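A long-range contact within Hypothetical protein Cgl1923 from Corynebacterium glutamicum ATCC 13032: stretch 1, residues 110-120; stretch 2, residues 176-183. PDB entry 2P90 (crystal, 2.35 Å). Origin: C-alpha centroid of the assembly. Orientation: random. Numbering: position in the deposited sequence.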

# COMPACT_ATOMS: atom_id res chain seq x y z
N PRO B 110 5.77 -12.23 -8.27
CA PRO B 110 4.90 -11.06 -8.01
C PRO B 110 5.24 -9.83 -8.86
O PRO B 110 6.43 -9.50 -9.02
N GLU B 111 4.21 -9.15 -9.37
CA GLU B 111 4.42 -7.82 -9.95
C GLU B 111 5.07 -6.96 -8.85
O GLU B 111 4.52 -6.88 -7.76
N PRO B 112 6.23 -6.30 -9.10
CA PRO B 112 6.79 -5.39 -8.05
C PRO B 112 5.83 -4.30 -7.58
O PRO B 112 5.10 -3.74 -8.41
N ASP B 113 5.83 -3.99 -6.28
CA ASP B 113 5.10 -2.81 -5.78
C ASP B 113 5.92 -1.53 -6.08
O ASP B 113 5.36 -0.46 -6.30
N LEU B 114 7.26 -1.66 -6.10
CA LEU B 114 8.17 -0.52 -6.09
C LEU B 114 9.13 -0.51 -7.28
O LEU B 114 9.39 -1.56 -7.92
N ARG B 115 9.69 0.68 -7.55
CA ARG B 115 10.79 0.84 -8.49
C ARG B 115 10.51 0.32 -9.93
O ARG B 115 11.40 -0.35 -10.53
N TRP B 116 9.34 0.63 -10.48
CA TRP B 116 9.00 0.21 -11.84
C TRP B 116 10.04 0.65 -12.92
O TRP B 116 10.32 -0.12 -13.83
N GLY B 117 10.62 1.85 -12.77
CA GLY B 117 11.70 2.35 -13.61
C GLY B 117 12.96 1.50 -13.58
O GLY B 117 13.38 1.00 -14.61
N ASP B 118 13.56 1.31 -12.40
CA ASP B 118 14.72 0.42 -12.29
C ASP B 118 14.39 -1.01 -12.70
O ASP B 118 15.21 -1.67 -13.31
N PHE B 119 13.18 -1.47 -12.39
CA PHE B 119 12.76 -2.83 -12.71
C PHE B 119 12.63 -3.08 -14.22
O PHE B 119 13.14 -4.07 -14.73
N SER B 120 11.92 -2.20 -14.91
CA SER B 120 11.77 -2.36 -16.33
C SER B 120 13.13 -2.18 -17.04
O SER B 120 13.45 -2.93 -17.95
N PRO B 176 -5.43 1.11 -15.82
CA PRO B 176 -4.46 1.42 -14.77
C PRO B 176 -3.08 0.82 -15.13
O PRO B 176 -2.98 -0.26 -15.75
N GLY B 177 -2.02 1.56 -14.80
CA GLY B 177 -0.70 1.13 -15.15
C GLY B 177 -0.24 -0.11 -14.42
O GLY B 177 -0.75 -0.46 -13.34
N SER B 178 0.72 -0.80 -15.05
CA SER B 178 1.37 -1.92 -14.41
C SER B 178 2.85 -1.96 -14.76
O SER B 178 3.32 -1.25 -15.63
N ALA B 179 3.59 -2.77 -14.02
CA ALA B 179 5.00 -2.90 -14.24
C ALA B 179 5.25 -3.51 -15.60
O ALA B 179 6.19 -3.10 -16.29
N SER B 180 4.43 -4.48 -15.99
CA SER B 180 4.59 -5.07 -17.32
C SER B 180 4.27 -4.10 -18.49
O SER B 180 4.94 -4.17 -19.52
N LEU B 181 3.25 -3.24 -18.34
CA LEU B 181 2.92 -2.23 -19.35
C LEU B 181 4.05 -1.21 -19.51
O LEU B 181 4.44 -0.87 -20.64
N MET B 182 4.64 -0.78 -18.38
CA MET B 182 5.83 0.08 -18.41
C MET B 182 6.95 -0.64 -19.18
O MET B 182 7.67 -0.02 -19.97
N LEU B 183 7.13 -1.93 -18.91
CA LEU B 183 8.21 -2.66 -19.54
C LEU B 183 7.97 -2.77 -21.06
O LEU B 183 8.91 -2.61 -21.86

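Two helix starts meet here, 116-120 and 179-183, with their axes 9.3 Å apart at closest approach and 57° between their directions. The backbones come close: the CA atoms of Ser120 and Leu183 lie 4.8 Å apart, and those of Trp116 and Ala179 5.6 Å.

Trp116 is the broad wall of the contact. Its CB points toward the second stretch, with chi1 in m. The turn into the second helix lies over one face of the indole. Ala179 CB is the bump that sits on this face, 3.6 Å from the centroid of the five-membered ring and nearly on its normal, a CH-pi contact. Other walls of the same hollow are Pro112, with CD 4.2 Å from Ala179 CB, and Phe119 (chi1 t), with CD2 4.3 Å from Ala179 CB. At the far end of the indole, Trp116 CH2 lies 3.3 Å from Ser178 CA. Gly177 O is near the ring plane, 3.5 Å from Trp116 CH2. The indole is held in place by a hydrogen bond within its own stretch, from Trp116 NE1 to Pro112 O at 2.8 Å.

Met182 (chi1 t, chi2 t, chi3 m) reaches across to the first helix. Its SD lies 3.6 Å from Trp116 CB and 3.7 Å from Gly117 N. Ser120, with chi1 in p, also points in; its CB is 4.1 Å from Leu183 CB, and its O is 3.8 Å from Leu183 CD1.

Glu111 supplies the polar link. Its side chain extends with chi1 and chi2 both t, and Ala179 N donates a hydrogen bond to Glu111 OE2 at 3.0 Å. Water 1 donates to Glu111 OE2 at 2.8 Å and accepts from Ser180 N at 2.7 Å. The carboxylate thus serves two successive amides of the helix start, one directly and one through water.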

# COMPACT_ATOMS: atom_id res chain seq x y z
CB PRO B 110 5.22 -10.74 -6.55
CG PRO B 110 6.63 -11.28 -6.35
CD PRO B 110 6.60 -12.55 -7.08
CB GLU B 111 3.09 -7.17 -10.36
CG GLU B 111 3.21 -5.70 -10.70
CD GLU B 111 1.90 -5.02 -11.06
OE1 GLU B 111 0.88 -5.19 -10.33
OE2 GLU B 111 1.90 -4.29 -12.09
CB PRO B 112 7.98 -4.73 -8.75
CG PRO B 112 8.44 -5.82 -9.75
CD PRO B 112 7.13 -6.40 -10.28
CB ASP B 113 4.87 -2.88 -4.27
CG ASP B 113 4.02 -4.03 -3.83
OD1 ASP B 113 2.76 -3.94 -3.92
OD2 ASP B 113 4.61 -5.01 -3.32
CB LEU B 114 8.98 -0.53 -4.77
CG LEU B 114 8.25 -0.87 -3.44
CD1 LEU B 114 9.21 -1.02 -2.31
CD2 LEU B 114 7.13 0.15 -3.07
CB ARG B 115 12.05 0.13 -7.96
CG ARG B 115 12.64 0.69 -6.66
CD ARG B 115 14.18 0.68 -6.78
NE ARG B 115 14.68 1.55 -5.78
CZ ARG B 115 15.20 2.75 -5.94
NH1 ARG B 115 15.46 3.28 -7.11
NH2 ARG B 115 15.47 3.41 -4.86
CB TRP B 116 7.60 0.64 -12.22
CG TRP B 116 6.49 -0.17 -11.56
CD1 TRP B 116 6.60 -1.18 -10.60
CD2 TRP B 116 5.10 -0.01 -11.80
NE1 TRP B 116 5.35 -1.65 -10.25
CE2 TRP B 116 4.41 -0.95 -10.96
CE3 TRP B 116 4.35 0.84 -12.62
CZ2 TRP B 116 3.02 -1.06 -10.95
CZ3 TRP B 116 2.95 0.74 -12.58
CH2 TRP B 116 2.31 -0.19 -11.76
CB ASP B 118 15.30 0.43 -10.88
CG ASP B 118 15.79 1.83 -10.43
OD1 ASP B 118 16.11 2.68 -11.29
OD2 ASP B 118 15.86 2.08 -9.21
CB PHE B 119 11.43 -3.18 -12.01
CG PHE B 119 10.90 -4.53 -12.38
CD1 PHE B 119 11.53 -5.69 -11.90
CD2 PHE B 119 9.78 -4.66 -13.21
CE1 PHE B 119 11.05 -6.95 -12.27
CE2 PHE B 119 9.31 -5.91 -13.60
CZ PHE B 119 9.93 -7.06 -13.12
CB SER B 120 10.71 -1.41 -16.83
OG SER B 120 11.23 -0.13 -16.80
CB PRO B 176 -5.09 0.80 -13.50
CG PRO B 176 -6.63 0.60 -13.86
CD PRO B 176 -6.53 0.24 -15.35
CB SER B 178 0.67 -3.22 -14.76
OG SER B 178 1.09 -3.70 -16.01
CB ALA B 179 5.62 -3.77 -13.14
CB SER B 180 3.80 -6.35 -17.45
OG SER B 180 2.43 -6.09 -17.28
CB LEU B 181 1.60 -1.52 -19.03
CG LEU B 181 0.36 -2.40 -19.28
CD1 LEU B 181 -0.84 -1.89 -18.55
CD2 LEU B 181 0.06 -2.52 -20.79
CB MET B 182 6.31 0.46 -16.99
CG MET B 182 7.48 1.48 -17.01
SD MET B 182 8.14 2.20 -15.47
CE MET B 182 6.75 3.18 -14.96
CB LEU B 183 8.36 -4.04 -18.90
CG LEU B 183 9.16 -5.11 -19.63
CD1 LEU B 183 10.63 -4.73 -19.77
CD2 LEU B 183 8.97 -6.52 -18.96
O HOH W 1 2.77 -5.83 -14.28